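Local coordinates for protein Ent-copalyl diphosphate synthase (Streptomyces platensis, PDB 5BP8) that is probably a class II terpene cyclase, a mainly helical enzyme related in fold to the squalene-hopene cyclases, at residues P258-E263 and L285-A290; D308-V313 and D327-F332; P347-N352 and Y403-C408. All blocks are in the same frame, centred on the assembly; numbering follows the deposited sequence.

Overall arrangement
Coming from the N terminus, contact 1 closes first, a short hairpin in which helix 282-291 returns against the start of helix 260-274. Contact 2 opens after it has closed: helix 307-319 receives the turn at 327-332 from the connection leading to helix 349-365. Contact 3 follows with the widest span, bringing the first turn of helix 349-365 to helix 402-416. The three lie in series, without nesting or crossing. Helix 307-319 links them in space: Val313 packs on Leu288 and lies by Tyr261 of contact 1, while Asp308 packs on Thr351 of contact 3. Contacts 1 and 3 do not touch, their nearest atoms about 6 Å apart.

Contact 1 of 3, residues P258-E263 and L285-A290; sequences PIVYFE and LDSLEA
The ring of Tyr261 stands beside Ser287 with an edge turned to that serine: OG lies in the ring plane, 3.5 Å from CE1. One face carries CG1 of the preceding Val260, 4.1 Å above the plane and shifted toward the rim. CD2 of Leu288 comes in obliquely, 3.9 Å from CD1 of Tyr261. This is helical-hairpin packing, as in the alpha/alpha-barrel domains of this family: the first turn of helix 260-274 meets helix 282-291, which runs back past it in roughly the reverse direction.

The tyrosine's CG sits anti to its own carbonyl carbon (chi1 -59°), and this carries the ring across to the second helix, where the ring and the side chain of Leu288 run antiparallel, overlapping along their flanks. The same leucine atom, CD2, also lies 3.9 Å from the backbone O of Tyr261, so that one methyl touches both ring and backbone. Leu288 is buried further against Leu268, Val313 and Leu317, which ties the hairpin to helix 307-319.

No direct hydrogen bond crosses between the segments, and the polar groups are served in other ways. Ser287 OG, although it faces the ring edge, is hydrogen-bonded to Gln264 one turn farther along the first helix, a bond that fixes the serine's rotation between the two helices. The phenol reaches past the serine to a water, with Tyr261 OH 2.6 Å from it. That water in turn donates a hydrogen bond of 2.8 Å to the backbone O of Ser287.

Contact 2 of 3, residues D308-V313 and D327-F332; sequences DDTAAV and DSLMHF
Thr310 and Ala311 on helix 307-319 meet Ser328 and Leu329 in a buried and mainly apolar contact, made where the chain turns back on the helix before going on to helix 349-365. The setting is probably one of the alpha/alpha-barrel domains of a class II terpene cyclase, and the residues leading into the contact, Asp306 to Asp309, read Asp-Ser-Asp-Asp, which fits the DXDD motif of class II cyclases.

The methyl of Thr310 and the CD2 branch of Leu329 carry the contact. With CG2 anti to the backbone N, the threonine methyl projects at the turn while OG1 stays back beside the helix, hydrogen-bonded to Asp306 O and to Ile297 N. Thr310 CG2 touches two side chains, Ser328 OG at 3.3 Å and Leu329 CD2 at 3.6 Å, in directions roughly at right angles.

Ala311, next along, meets the same leucine: its CB touches Leu329 CD2 at 4.1 Å and CD1 at nearly the same distance. On the helix 349-365 side, Ile355 and Ala358 pack on that alanine, so Leu329 and helix 349-365 share its small side chain. Leu329 also packs on Ser307 and Leu314. The branch CD2 reaches the helix backbone as well, lying 3.8 Å from the amide N of Ala311.

Contact 3 of 3, residues P347-N352 and Y403-C408; sequences PSTSTN and YYATAC
Tyr404, the first residue of helix 402-416 here to touch Ser350, presents its CE2 to the serine's CB at 3.8 Å, in an oblique approach. Its CG is anti to the backbone N (chi1 179°), which swings the ring out to the start of helix 349-365, where the hydroxyl meets a water lying in the ring plane. Ala405 follows and puts its CB 4.3 Å from OG1 of Thr349, a hydroxyl hydrogen-bonded to Met395 O. A turn on from the tyrosine, Cys408 points at the other helix: its SG is 4.1 Å from Ser350 CB and also sits over one face of the Tyr404 ring, toward the rim. His399 stacks on the same tyrosine.

This helix packing, within the squalene-hopene cyclase-like domain, centres largely on Ser350. Its OG accepts a 2.7 Å hydrogen bond from the water that lies 2.6 Å from Tyr404 OH, and is hydrogen-bonded to Asp396, whose other carboxylate oxygen is hydrogen-bonded to Ser348 OG. That N-cap oxygen also accepts from Thr351 N at 3.0 Å. The helices thus meet mostly through carbon and sulfur atoms, while a water joins Ser350 to Tyr404 and Asp396 holds Ser348 and Ser350.

Contact 1 of 3, residues P258-E263 and L285-A290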
ATOM      1  N   PRO A 258      -7.324  -5.926   7.391  1.00 17.70           N
ATOM      2  CA  PRO A 258      -7.759  -4.541   7.397  1.00 17.77           C
ATOM      3  C   PRO A 258      -6.600  -3.549   7.342  1.00 16.98           C
ATOM      4  O   PRO A 258      -5.422  -3.925   7.536  1.00 16.50           O
ATOM      5  CB  PRO A 258      -8.472  -4.374   8.768  1.00 19.14           C
ATOM      6  CG  PRO A 258      -8.274  -5.629   9.508  1.00 19.33           C
ATOM      7  CD  PRO A 258      -7.426  -6.575   8.719  1.00 18.45           C
ATOM      8  N   ILE A 259      -6.963  -2.300   7.104  1.00 17.03           N
ATOM      9  CA  ILE A 259      -6.065  -1.145   7.195  1.00 17.26           C
ATOM     10  C   ILE A 259      -6.689  -0.039   8.078  1.00 18.51           C
ATOM     11  O   ILE A 259      -6.429   1.150   7.903  1.00 18.35           O
ATOM     12  CB  ILE A 259      -5.742  -0.561   5.809  1.00 17.52           C
ATOM     13  CG1 ILE A 259      -7.006  -0.132   5.046  1.00 18.09           C
ATOM     14  CG2 ILE A 259      -4.903  -1.528   5.000  1.00 17.91           C
ATOM     15  CD1 ILE A 259      -6.698   0.871   3.965  1.00 18.23           C
ATOM     16  N   VAL A 260      -7.540  -0.453   9.006  1.00 18.59           N
ATOM     17  CA  VAL A 260      -8.426   0.476   9.746  1.00 19.15           C
ATOM     18  C   VAL A 260      -7.736   1.734  10.317  1.00 19.50           C
ATOM     19  O   VAL A 260      -8.212   2.844  10.104  1.00 18.97           O
ATOM     20  CB  VAL A 260      -9.234  -0.298  10.810  1.00 20.70           C
ATOM     21  CG1 VAL A 260      -8.360  -1.000  11.834  1.00 20.85           C
ATOM     22  CG2 VAL A 260     -10.248   0.600  11.494  1.00 22.72           C
ATOM     23  N   TYR A 261      -6.639   1.589  11.030  1.00 19.14           N
ATOM     24  CA  TYR A 261      -5.998   2.781  11.636  1.00 19.10           C
ATOM     25  C   TYR A 261      -5.367   3.720  10.620  1.00 19.72           C
ATOM     26  O   TYR A 261      -5.517   4.956  10.705  1.00 19.44           O
ATOM     27  CB  TYR A 261      -4.961   2.350  12.650  1.00 19.78           C
ATOM     28  CG  TYR A 261      -5.480   1.494  13.808  1.00 20.00           C
ATOM     29  CD1 TYR A 261      -6.734   1.735  14.392  1.00 21.51           C
ATOM     30  CD2 TYR A 261      -4.687   0.504  14.378  1.00 19.94           C
ATOM     31  CE1 TYR A 261      -7.177   0.993  15.472  1.00 21.16           C
ATOM     32  CE2 TYR A 261      -5.128  -0.243  15.446  1.00 20.66           C
ATOM     33  CZ  TYR A 261      -6.359   0.021  16.012  1.00 21.06           C
ATOM     34  OH  TYR A 261      -6.801  -0.730  17.091  1.00 22.52           O
ATOM     35  N   PHE A 262      -4.662   3.157   9.638  1.00 18.65           N
ATOM     36  CA  PHE A 262      -4.186   3.931   8.489  1.00 19.71           C
ATOM     37  C   PHE A 262      -5.342   4.713   7.842  1.00 18.78           C
ATOM     38  O   PHE A 262      -5.262   5.935   7.643  1.00 18.82           O
ATOM     39  CB  PHE A 262      -3.488   2.948   7.517  1.00 20.99           C
ATOM     40  CG  PHE A 262      -3.290   3.460   6.111  1.00 22.32           C
ATOM     41  CD1 PHE A 262      -2.746   4.707   5.848  1.00 24.98           C
ATOM     42  CD2 PHE A 262      -3.565   2.662   5.045  1.00 26.39           C
ATOM     43  CE1 PHE A 262      -2.537   5.149   4.531  1.00 25.24           C
ATOM     44  CE2 PHE A 262      -3.354   3.098   3.733  1.00 26.56           C
ATOM     45  CZ  PHE A 262      -2.843   4.349   3.482  1.00 25.67           C
ATOM     46  N   GLU A 263      -6.432   4.028   7.529  1.00 17.94           N
ATOM     47  CA  GLU A 263      -7.541   4.712   6.857  1.00 18.38           C
ATOM     48  C   GLU A 263      -8.160   5.809   7.750  1.00 18.60           C
ATOM     49  O   GLU A 263      -8.399   6.939   7.280  1.00 20.01           O
ATOM     50  CB  GLU A 263      -8.608   3.703   6.434  1.00 18.96           C
ATOM     51  CG  GLU A 263      -9.856   4.379   5.878  1.00 19.99           C
ATOM     52  CD  GLU A 263     -10.780   3.384   5.232  1.00 20.72           C
ATOM     53  OE1 GLU A 263     -11.911   3.276   5.727  1.00 22.11           O
ATOM     54  OE2 GLU A 263     -10.376   2.746   4.221  1.00 19.91           O
ATOM     55  N   LEU A 285     -12.336   8.514  16.650  1.00 28.95           N
ATOM     56  CA  LEU A 285     -11.314   8.984  17.560  1.00 29.39           C
ATOM     57  C   LEU A 285     -11.126   7.954  18.660  1.00 29.12           C
ATOM     58  O   LEU A 285      -9.991   7.699  19.080  1.00 29.09           O
ATOM     59  CB  LEU A 285     -11.669  10.362  18.141  1.00 31.07           C
ATOM     60  CG  LEU A 285     -12.026  11.476  17.153  1.00 31.78           C
ATOM     61  CD1 LEU A 285     -12.415  12.767  17.862  1.00 33.58           C
ATOM     62  CD2 LEU A 285     -10.882  11.741  16.203  1.00 33.37           C
ATOM     63  N   ASP A 286     -12.219   7.335  19.110  1.00 28.78           N
ATOM     64  CA  ASP A 286     -12.116   6.242  20.094  1.00 29.36           C
ATOM     65  C   ASP A 286     -11.316   5.038  19.605  1.00 28.42           C
ATOM     66  O   ASP A 286     -10.532   4.474  20.380  1.00 27.74           O
ATOM     67  CB  ASP A 286     -13.492   5.743  20.535  1.00 30.59           C
ATOM     68  CG  ASP A 286     -14.280   6.777  21.323  1.00 31.49           C
ATOM     69  OD1 ASP A 286     -13.705   7.742  21.863  1.00 30.91           O
ATOM     70  OD2 ASP A 286     -15.503   6.586  21.393  1.00 33.59           O
ATOM     71  N   SER A 287     -11.548   4.627  18.351  1.00 26.09           N
ATOM     72  CA  SER A 287     -10.790   3.513  17.711  1.00 26.08           C
ATOM     73  C   SER A 287      -9.303   3.822  17.735  1.00 24.63           C
ATOM     74  O   SER A 287      -8.491   3.006  18.145  1.00 25.50           O
ATOM     75  CB  SER A 287     -11.236   3.321  16.251  1.00 25.91           C
ATOM     76  OG  SER A 287     -10.368   2.449  15.540  1.00 23.90           O
ATOM     77  N   LEU A 288      -8.946   5.016  17.295  1.00 25.23           N
ATOM     78  CA  LEU A 288      -7.541   5.397  17.254  1.00 24.69           C
ATOM     79  C   LEU A 288      -6.918   5.460  18.641  1.00 26.72           C
ATOM     80  O   LEU A 288      -5.827   4.949  18.846  1.00 25.23           O
ATOM     81  CB  LEU A 288      -7.361   6.724  16.537  1.00 24.44           C
ATOM     82  CG  LEU A 288      -7.620   6.728  15.024  1.00 24.05           C
ATOM     83  CD1 LEU A 288      -7.249   8.094  14.488  1.00 24.91           C
ATOM     84  CD2 LEU A 288      -6.825   5.636  14.302  1.00 23.94           C
ATOM     85  N   GLU A 289      -7.600   6.080  19.607  1.00 27.17           N
ATOM     86  CA  GLU A 289      -7.059   6.115  20.980  1.00 29.76           C
ATOM     87  C   GLU A 289      -6.863   4.744  21.617  1.00 29.69           C
ATOM     88  O   GLU A 289      -5.853   4.497  22.295  1.00 31.20           O
ATOM     89  CB  GLU A 289      -7.951   6.979  21.887  1.00 31.87           C
ATOM     90  CG  GLU A 289      -7.545   8.417  21.877  1.00 33.40           C
ATOM     91  CD  GLU A 289      -8.288   9.262  22.907  1.00 34.51           C
ATOM     92  OE1 GLU A 289      -9.423   8.903  23.321  1.00 32.75           O
ATOM     93  OE2 GLU A 289      -7.711  10.295  23.274  1.00 35.01           O
ATOM     94  N   ALA A 290      -7.823   3.856  21.412  1.00 29.08           N
ATOM     95  CA  ALA A 290      -7.730   2.504  21.919  1.00 30.01           C
ATOM     96  C   ALA A 290      -6.559   1.781  21.293  1.00 30.42           C
ATOM     97  O   ALA A 290      -5.952   0.954  21.935  1.00 31.69           O
ATOM     98  CB  ALA A 290      -9.012   1.731  21.651  1.00 31.23           C
TER
HETATM   99  O   HOH W   1      -8.808   0.292  18.474  1.00 29.14           O

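Contact 2 of 3, residues D308-V313 and D327-F332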
ATOM      1  N   ASP A 308       5.228   5.986  10.948  1.00 20.19           N
ATOM      2  CA  ASP A 308       4.414   6.732   9.996  1.00 20.33           C
ATOM      3  C   ASP A 308       2.968   6.704  10.452  1.00 19.07           C
ATOM      4  O   ASP A 308       2.334   7.758  10.599  1.00 19.58           O
ATOM      5  CB  ASP A 308       4.588   6.182   8.586  1.00 21.00           C
ATOM      6  CG  ASP A 308       3.974   7.073   7.510  1.00 23.04           C
ATOM      7  OD1 ASP A 308       4.061   8.329   7.629  1.00 22.82           O
ATOM      8  OD2 ASP A 308       3.444   6.488   6.503  1.00 22.08           O
ATOM      9  N   ASP A 309       2.431   5.500  10.683  1.00 19.18           N
ATOM     10  CA  ASP A 309       1.106   5.369  11.194  1.00 18.90           C
ATOM     11  C   ASP A 309       0.957   6.034  12.567  1.00 19.57           C
ATOM     12  O   ASP A 309      -0.063   6.686  12.828  1.00 19.05           O
ATOM     13  CB  ASP A 309       0.700   3.897  11.278  1.00 19.32           C
ATOM     14  CG  ASP A 309       0.446   3.303   9.916  1.00 20.77           C
ATOM     15  OD1 ASP A 309      -0.431   3.836   9.221  1.00 20.59           O
ATOM     16  OD2 ASP A 309       1.156   2.341   9.532  1.00 20.95           O
ATOM     17  N   THR A 310       1.976   5.890  13.408  1.00 19.99           N
ATOM     18  CA  THR A 310       1.927   6.475  14.758  1.00 20.06           C
ATOM     19  C   THR A 310       1.815   8.003  14.647  1.00 20.56           C
ATOM     20  O   THR A 310       0.954   8.608  15.293  1.00 20.71           O
ATOM     21  CB  THR A 310       3.160   6.065  15.594  1.00 21.04           C
ATOM     22  OG1 THR A 310       3.145   4.647  15.797  1.00 20.62           O
ATOM     23  CG2 THR A 310       3.139   6.727  16.982  1.00 22.32           C
ATOM     24  N   ALA A 311       2.665   8.607  13.816  1.00 20.70           N
ATOM     25  CA  ALA A 311       2.676  10.068  13.626  1.00 21.23           C
ATOM     26  C   ALA A 311       1.351  10.545  13.035  1.00 21.90           C
ATOM     27  O   ALA A 311       0.763  11.499  13.515  1.00 21.70           O
ATOM     28  CB  ALA A 311       3.837  10.489  12.754  1.00 21.53           C
ATOM     29  N   ALA A 312       0.838   9.840  12.019  1.00 20.56           N
ATOM     30  CA  ALA A 312      -0.431  10.227  11.412  1.00 20.61           C
ATOM     31  C   ALA A 312      -1.577  10.166  12.420  1.00 21.05           C
ATOM     32  O   ALA A 312      -2.483  10.996  12.395  1.00 22.16           O
ATOM     33  CB  ALA A 312      -0.769   9.333  10.225  1.00 19.99           C
ATOM     34  N   VAL A 313      -1.573   9.133  13.247  1.00 21.47           N
ATOM     35  CA  VAL A 313      -2.620   8.922  14.213  1.00 22.19           C
ATOM     36  C   VAL A 313      -2.560   9.982  15.321  1.00 23.25           C
ATOM     37  O   VAL A 313      -3.597  10.538  15.686  1.00 23.67           O
ATOM     38  CB  VAL A 313      -2.593   7.487  14.772  1.00 22.30           C
ATOM     39  CG1 VAL A 313      -3.425   7.378  16.042  1.00 22.83           C
ATOM     40  CG2 VAL A 313      -3.113   6.520  13.736  1.00 22.12           C
ATOM     41  N   ASP A 327       5.403  10.911  22.596  1.00 29.67           N
ATOM     42  CA  ASP A 327       6.614  10.278  23.072  1.00 30.07           C
ATOM     43  C   ASP A 327       6.914   8.945  22.411  1.00 28.75           C
ATOM     44  O   ASP A 327       8.081   8.604  22.280  1.00 30.42           O
ATOM     45  CB  ASP A 327       6.579  10.125  24.589  1.00 32.80           C
ATOM     46  CG  ASP A 327       6.698  11.474  25.312  1.00 35.89           C
ATOM     47  OD1 ASP A 327       7.329  12.410  24.779  1.00 36.25           O
ATOM     48  OD2 ASP A 327       6.165  11.581  26.431  1.00 37.90           O
ATOM     49  N   SER A 328       5.890   8.206  21.986  1.00 26.70           N
ATOM     50  CA  SER A 328       6.093   6.940  21.297  1.00 26.81           C
ATOM     51  C   SER A 328       6.935   7.083  20.033  1.00 26.84           C
ATOM     52  O   SER A 328       7.542   6.113  19.609  1.00 27.62           O
ATOM     53  CB  SER A 328       4.758   6.261  20.933  1.00 26.67           C
ATOM     54  OG  SER A 328       3.929   7.128  20.164  1.00 26.47           O
ATOM     55  N   LEU A 329       6.950   8.265  19.425  1.00 25.57           N
ATOM     56  CA  LEU A 329       7.784   8.510  18.244  1.00 26.75           C
ATOM     57  C   LEU A 329       9.281   8.549  18.558  1.00 28.27           C
ATOM     58  O   LEU A 329      10.090   8.300  17.681  1.00 26.93           O
ATOM     59  CB  LEU A 329       7.370   9.799  17.548  1.00 25.93           C
ATOM     60  CG  LEU A 329       5.960   9.827  16.971  1.00 25.37           C
ATOM     61  CD1 LEU A 329       5.606  11.205  16.446  1.00 26.29           C
ATOM     62  CD2 LEU A 329       5.827   8.775  15.870  1.00 25.78           C
HETATM   63  N   MSE A 330       9.650   8.837  19.816  1.00 30.03           N
HETATM   64  CA  MSE A 330      11.076   8.957  20.184  1.00 31.33           C
HETATM   65  C   MSE A 330      11.836   7.651  20.086  1.00 28.38           C
HETATM   66  O   MSE A 330      13.048   7.676  19.865  1.00 28.85           O
HETATM   67  CB  MSE A 330      11.221   9.606  21.583  1.00 33.32           C
HETATM   68  CG  MSE A 330      10.529  10.968  21.665  1.00 35.94           C
HETATM   69 SE   MSE A 330      11.365  12.357  20.530  0.65 38.69          SE
HETATM   70  CE  MSE A 330       9.924  12.491  19.205  1.00 38.72           C
ATOM     71  N   HIS A 331      11.147   6.506  20.182  1.00 27.87           N
ATOM     72  CA  HIS A 331      11.728   5.174  19.983  0.60 27.58           C
ATOM     73  C   HIS A 331      12.373   5.068  18.610  1.00 28.05           C
ATOM     74  O   HIS A 331      13.283   4.267  18.402  1.00 30.45           O
ATOM     75  CB  HIS A 331      10.651   4.057  20.011  0.60 28.34           C
ATOM     76  CG  HIS A 331       9.955   3.880  21.322  0.60 30.18           C
ATOM     77  ND1 HIS A 331      10.622   3.550  22.484  0.60 31.23           N
ATOM     78  CD2 HIS A 331       8.641   3.930  21.645  0.60 30.08           C
ATOM     79  CE1 HIS A 331       9.752   3.442  23.474  0.60 31.54           C
ATOM     80  NE2 HIS A 331       8.541   3.666  22.990  0.60 30.72           N
ATOM     81  N   PHE A 332      11.842   5.821  17.653  1.00 26.95           N
ATOM     82  CA  PHE A 332      12.263   5.739  16.249  1.00 26.51           C
ATOM     83  C   PHE A 332      13.280   6.828  15.868  1.00 27.31           C
ATOM     84  O   PHE A 332      13.645   6.969  14.675  1.00 29.04           O
ATOM     85  CB  PHE A 332      11.028   5.867  15.346  1.00 24.97           C
ATOM     86  CG  PHE A 332       9.994   4.811  15.575  1.00 23.57           C
ATOM     87  CD1 PHE A 332      10.020   3.621  14.853  1.00 22.77           C
ATOM     88  CD2 PHE A 332       8.975   5.009  16.492  1.00 23.60           C
ATOM     89  CE1 PHE A 332       9.053   2.648  15.054  1.00 22.64           C
ATOM     90  CE2 PHE A 332       7.999   4.040  16.702  1.00 23.03           C
ATOM     91  CZ  PHE A 332       8.044   2.859  15.989  1.00 22.86           C
TER

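Contact 3 of 3, residues P347-N352 and Y403-C408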
ATOM      1  N   PRO A 347      15.529   4.887   4.651  1.00 24.43           N
ATOM      2  CA  PRO A 347      14.583   5.781   5.308  1.00 24.15           C
ATOM      3  C   PRO A 347      13.423   6.194   4.413  1.00 22.26           C
ATOM      4  O   PRO A 347      13.535   6.183   3.184  1.00 22.29           O
ATOM      5  CB  PRO A 347      15.412   7.041   5.628  1.00 26.30           C
ATOM      6  CG  PRO A 347      16.787   6.798   5.135  1.00 28.11           C
ATOM      7  CD  PRO A 347      16.783   5.574   4.278  1.00 27.73           C
ATOM      8  N   SER A 348      12.347   6.603   5.049  1.00 21.34           N
ATOM      9  CA  SER A 348      11.165   7.105   4.392  1.00 20.49           C
ATOM     10  C   SER A 348      11.053   8.624   4.526  1.00 21.27           C
ATOM     11  O   SER A 348      11.062   9.168   5.637  1.00 21.94           O
ATOM     12  CB  SER A 348       9.935   6.446   4.992  1.00 20.33           C
ATOM     13  OG  SER A 348       8.755   7.090   4.562  1.00 20.02           O
ATOM     14  N   THR A 349      10.913   9.307   3.400  1.00 20.84           N
ATOM     15  CA  THR A 349      10.708  10.768   3.404  1.00 21.44           C
ATOM     16  C   THR A 349       9.310  11.115   3.892  1.00 20.78           C
ATOM     17  O   THR A 349       9.151  12.033   4.710  1.00 21.40           O
ATOM     18  CB  THR A 349      10.917  11.375   2.001  1.00 21.71           C
ATOM     19  OG1 THR A 349      10.068  10.696   1.053  1.00 22.33           O
ATOM     20  CG2 THR A 349      12.370  11.245   1.570  1.00 22.36           C
ATOM     21  N   SER A 350       8.291  10.347   3.461  1.00 19.77           N
ATOM     22  CA  SER A 350       6.905  10.619   3.864  1.00 19.57           C
ATOM     23  C   SER A 350       6.737  10.404   5.377  1.00 19.29           C
ATOM     24  O   SER A 350       5.991  11.132   6.023  1.00 20.52           O
ATOM     25  CB  SER A 350       5.877   9.771   3.063  1.00 19.71           C
ATOM     26  OG  SER A 350       5.914   8.428   3.480  1.00 19.75           O
ATOM     27  N   THR A 351       7.419   9.413   5.930  1.00 19.17           N
ATOM     28  CA  THR A 351       7.362   9.144   7.368  1.00 19.51           C
ATOM     29  C   THR A 351       7.905  10.344   8.165  1.00 20.19           C
ATOM     30  O   THR A 351       7.283  10.810   9.125  1.00 21.22           O
ATOM     31  CB  THR A 351       8.130   7.870   7.710  1.00 19.75           C
ATOM     32  OG1 THR A 351       7.519   6.747   7.045  1.00 19.73           O
ATOM     33  CG2 THR A 351       8.176   7.599   9.230  1.00 20.25           C
ATOM     34  N   ASN A 352       9.058  10.841   7.751  1.00 21.37           N
ATOM     35  CA  ASN A 352       9.644  12.007   8.410  1.00 22.32           C
ATOM     36  C   ASN A 352       8.783  13.245   8.281  1.00 23.21           C
ATOM     37  O   ASN A 352       8.627  13.987   9.258  1.00 22.44           O
ATOM     38  CB  ASN A 352      11.070  12.234   7.935  1.00 23.43           C
ATOM     39  CG  ASN A 352      12.053  11.315   8.639  1.00 25.55           C
ATOM     40  OD1 ASN A 352      12.660  11.687   9.672  1.00 26.91           O
ATOM     41  ND2 ASN A 352      12.194  10.100   8.129  1.00 25.52           N
ATOM     42  N   TYR A 403       4.201  12.126  -6.723  1.00 19.18           N
ATOM     43  CA  TYR A 403       3.161  13.088  -6.338  1.00 20.03           C
ATOM     44  C   TYR A 403       2.775  12.913  -4.878  1.00 20.36           C
ATOM     45  O   TYR A 403       2.541  13.914  -4.184  1.00 19.74           O
ATOM     46  CB  TYR A 403       1.972  13.034  -7.307  1.00 20.57           C
ATOM     47  CG  TYR A 403       2.481  13.338  -8.696  1.00 21.45           C
ATOM     48  CD1 TYR A 403       2.869  14.643  -9.061  1.00 23.12           C
ATOM     49  CD2 TYR A 403       2.675  12.322  -9.622  1.00 22.70           C
ATOM     50  CE1 TYR A 403       3.393  14.904 -10.319  1.00 24.28           C
ATOM     51  CE2 TYR A 403       3.191  12.583 -10.876  1.00 22.93           C
ATOM     52  CZ  TYR A 403       3.555  13.865 -11.220  1.00 24.66           C
ATOM     53  OH  TYR A 403       4.083  14.076 -12.479  1.00 26.22           O
ATOM     54  N   TYR A 404       2.736  11.667  -4.402  1.00 19.14           N
ATOM     55  CA  TYR A 404       2.514  11.410  -2.965  1.00 19.63           C
ATOM     56  C   TYR A 404       3.647  11.994  -2.128  1.00 20.12           C
ATOM     57  O   TYR A 404       3.398  12.780  -1.177  1.00 21.19           O
ATOM     58  CB  TYR A 404       2.410   9.915  -2.662  1.00 19.32           C
ATOM     59  CG  TYR A 404       2.209   9.605  -1.197  1.00 19.00           C
ATOM     60  CD1 TYR A 404       1.038   9.957  -0.570  1.00 19.98           C
ATOM     61  CD2 TYR A 404       3.189   8.960  -0.450  1.00 19.31           C
ATOM     62  CE1 TYR A 404       0.828   9.672   0.769  1.00 21.23           C
ATOM     63  CE2 TYR A 404       2.991   8.672   0.909  1.00 19.90           C
ATOM     64  CZ  TYR A 404       1.814   9.052   1.509  1.00 20.22           C
ATOM     65  OH  TYR A 404       1.505   8.792   2.822  1.00 20.42           O
ATOM     66  N   ALA A 405       4.876  11.591  -2.456  1.00 19.94           N
ATOM     67  CA  ALA A 405       6.059  11.945  -1.642  1.00 20.77           C
ATOM     68  C   ALA A 405       6.251  13.468  -1.607  1.00 21.04           C
ATOM     69  O   ALA A 405       6.464  14.069  -0.522  1.00 20.40           O
ATOM     70  CB  ALA A 405       7.295  11.260  -2.178  1.00 20.94           C
ATOM     71  N   THR A 406       6.061  14.096  -2.764  1.00 20.45           N
ATOM     72  CA  THR A 406       6.281  15.546  -2.859  1.00 21.38           C
ATOM     73  C   THR A 406       5.215  16.325  -2.082  1.00 21.86           C
ATOM     74  O   THR A 406       5.529  17.312  -1.390  1.00 23.62           O
ATOM     75  CB  THR A 406       6.334  16.000  -4.327  1.00 20.94           C
ATOM     76  OG1 THR A 406       7.358  15.256  -5.007  1.00 19.75           O
ATOM     77  CG2 THR A 406       6.698  17.496  -4.420  1.00 21.45           C
ATOM     78  N   ALA A 407       3.963  15.890  -2.173  1.00 21.28           N
ATOM     79  CA  ALA A 407       2.908  16.510  -1.396  1.00 22.19           C
ATOM     80  C   ALA A 407       3.174  16.354   0.093  1.00 22.93           C
ATOM     81  O   ALA A 407       3.085  17.361   0.837  1.00 22.13           O
ATOM     82  CB  ALA A 407       1.553  15.937  -1.724  1.00 22.13           C
ATOM     83  N   CYS A 408       3.500  15.137   0.535  1.00 21.04           N
ATOM     84  CA  CYS A 408       3.736  14.898   1.973  1.00 22.36           C
ATOM     85  C   CYS A 408       4.812  15.869   2.518  1.00 22.79           C
ATOM     86  O   CYS A 408       4.601  16.534   3.535  1.00 23.80           O
ATOM     87  CB  CYS A 408       4.176  13.478   2.256  1.00 21.33           C
ATOM     88  SG  CYS A 408       2.824  12.263   2.086  1.00 22.69           S
TER
HETATM   89  O   HOH W   2       3.416   7.738   4.154  1.00 26.28           O